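Local coordinates for penaeus monodon metallodensovirus major capsid protein (Penaeus monodon metallodensovirus, PDB 6WH7), which forms the icosahedral capsid of a shrimp densovirus from sixty copies, a shell that presumably encloses the viral genome, at residues 163-168 with 242-247. Sequence-based numbering, arbitrary orientation.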
loop_
_atom_site.group_PDB
_atom_site.type_symbol
_atom_site.label_atom_id
_atom_site.label_comp_id
_atom_site.label_asym_id
_atom_site.label_seq_id
_atom_site.Cartn_x
_atom_site.Cartn_y
_atom_site.Cartn_z
ATOM N N ASP A 163 81.850 6.163 -42.333
ATOM C CA ASP A 163 80.959 5.013 -42.328
ATOM C C ASP A 163 80.958 4.288 -43.657
ATOM O O ASP A 163 80.945 3.055 -43.697
ATOM C CB ASP A 163 79.548 5.465 -41.978
ATOM C CG ASP A 163 79.414 5.856 -40.532
ATOM O OD1 ASP A 163 80.246 5.403 -39.725
ATOM O OD2 ASP A 163 78.494 6.632 -40.202
ATOM N N GLN A 164 80.946 5.044 -44.749
ATOM C CA GLN A 164 81.014 4.472 -46.079
ATOM C C GLN A 164 82.409 3.992 -46.430
ATOM O O GLN A 164 82.583 3.381 -47.486
ATOM C CB GLN A 164 80.533 5.498 -47.092
ATOM C CG GLN A 164 79.077 5.870 -46.918
ATOM C CD GLN A 164 78.145 4.739 -47.276
ATOM O OE1 GLN A 164 77.691 3.997 -46.414
ATOM N NE2 GLN A 164 77.837 4.616 -48.555
ATOM N N GLN A 165 83.390 4.242 -45.569
ATOM C CA GLN A 165 84.774 3.833 -45.780
ATOM C C GLN A 165 85.325 4.413 -47.082
ATOM O O GLN A 165 85.756 3.701 -47.988
ATOM C CB GLN A 165 84.913 2.311 -45.740
ATOM C CG GLN A 165 86.343 1.821 -45.772
ATOM C CD GLN A 165 86.439 0.343 -45.586
ATOM O OE1 GLN A 165 85.451 -0.307 -45.294
ATOM N NE2 GLN A 165 87.624 -0.206 -45.764
ATOM N N CYS A 166 85.265 5.740 -47.175
ATOM C CA CYS A 166 86.017 6.427 -48.214
ATOM C C CYS A 166 87.488 6.055 -48.141
ATOM O O CYS A 166 88.136 5.828 -49.166
ATOM C CB CYS A 166 85.846 7.936 -48.075
ATOM S SG CYS A 166 84.164 8.521 -48.247
ATOM N N LEU A 167 88.025 5.977 -46.931
ATOM C CA LEU A 167 89.418 5.633 -46.687
ATOM C C LEU A 167 89.456 4.249 -46.064
ATOM O O LEU A 167 89.039 4.066 -44.918
ATOM C CB LEU A 167 90.077 6.665 -45.779
ATOM C CG LEU A 167 90.658 7.920 -46.420
ATOM C CD1 LEU A 167 89.595 8.721 -47.114
ATOM C CD2 LEU A 167 91.312 8.759 -45.348
ATOM N N SER A 168 89.940 3.276 -46.824
ATOM C CA SER A 168 90.078 1.924 -46.304
ATOM C C SER A 168 91.304 1.804 -45.416
ATOM O O SER A 168 91.239 1.253 -44.316
ATOM C CB SER A 168 90.167 0.938 -47.463
ATOM O OG SER A 168 90.395 -0.373 -46.995
ATOM N N ASN A 242 85.650 -7.755 -37.323
ATOM C CA ASN A 242 85.431 -8.554 -38.519
ATOM C C ASN A 242 85.175 -7.585 -39.662
ATOM O O ASN A 242 84.128 -6.938 -39.704
ATOM C CB ASN A 242 84.263 -9.510 -38.311
ATOM C CG ASN A 242 84.597 -10.635 -37.363
ATOM O OD1 ASN A 242 85.742 -11.053 -37.260
ATOM N ND2 ASN A 242 83.601 -11.111 -36.643
ATOM N N ASN A 243 86.123 -7.486 -40.587
ATOM C CA ASN A 243 86.143 -6.413 -41.567
ATOM C C ASN A 243 86.569 -6.954 -42.917
ATOM O O ASN A 243 86.904 -8.128 -43.067
ATOM C CB ASN A 243 87.130 -5.311 -41.179
ATOM C CG ASN A 243 86.716 -4.571 -39.966
ATOM O OD1 ASN A 243 85.550 -4.559 -39.609
ATOM N ND2 ASN A 243 87.665 -3.928 -39.321
ATOM N N ASP A 244 86.589 -6.061 -43.903
ATOM C CA ASP A 244 87.361 -6.308 -45.108
ATOM C C ASP A 244 88.850 -6.335 -44.817
ATOM O O ASP A 244 89.611 -6.993 -45.530
ATOM C CB ASP A 244 87.069 -5.227 -46.142
ATOM C CG ASP A 244 87.278 -3.835 -45.589
ATOM O OD1 ASP A 244 87.330 -3.688 -44.355
ATOM O OD2 ASP A 244 87.448 -2.891 -46.381
ATOM N N SER A 245 89.288 -5.568 -43.825
ATOM C CA SER A 245 90.701 -5.484 -43.497
ATOM C C SER A 245 91.145 -6.608 -42.578
ATOM O O SER A 245 92.288 -7.062 -42.662
ATOM C CB SER A 245 91.001 -4.135 -42.848
ATOM O OG SER A 245 90.705 -3.067 -43.724
ATOM N N MET A 246 90.269 -7.063 -41.691
ATOM C CA MET A 246 90.744 -7.798 -40.537
ATOM C C MET A 246 89.670 -8.720 -39.989
ATOM O O MET A 246 88.479 -8.531 -40.227
ATOM C CB MET A 246 91.216 -6.820 -39.468
ATOM C CG MET A 246 90.137 -5.945 -38.903
ATOM S SD MET A 246 90.834 -4.591 -37.954
ATOM C CE MET A 246 91.089 -3.360 -39.214
ATOM N N ASN A 247 90.114 -9.733 -39.252
ATOM C CA ASN A 247 89.219 -10.632 -38.547
ATOM C C ASN A 247 89.620 -10.715 -37.081
ATOM O O ASN A 247 90.768 -10.472 -36.712
ATOM C CB ASN A 247 89.167 -12.025 -39.204
ATOM C CG ASN A 247 90.521 -12.656 -39.374
ATOM O OD1 ASN A 247 91.437 -12.426 -38.592
ATOM N ND2 ASN A 247 90.654 -13.473 -40.401
#
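Two loops between strands of a parvoviral capsid protein, whose core is a jelly-roll beta-barrel, meet at 163-168 and 242-247 through one amide-carboxylate hydrogen bond between Gln-165 and Asp-244. The Gln-165 side chain reaches across extended, CG anti to the backbone N (chi1 -172°), and meets Asp-244 coming from the opposite direction. NE2 of Gln-165 donates to OD2 of Asp-244 over 2.8 Å, on the syn side of that oxygen. The N-H...O angle is 147° and the acceptor lies somewhat out of the amide plane, the amide and carboxylate being turned 80° against each other. Ser-168 OG sits beside the bond, 3.9 Å from OD2 of Asp-244. The N-H of Ser-245 makes a weak hydrogen bond to OD1 of Asp-244; the two oxygens thus serve different loops. A backbone bond from Asn-243 N to Met-246 O (2.6 Å) closes the 242-247 turn. Segment 163-168 links strand 157-162 to strand 169-179, with Cys-166 and Leu-167 packed on Ile-204 of helix 201-204 and Gln-165 against Asn-322 of a neighbouring subunit; 242-247 lies in the long loop between strands 229-230 and 257-262, where Ser-245 and Met-246 rest on Gln-345 of strand 340-345.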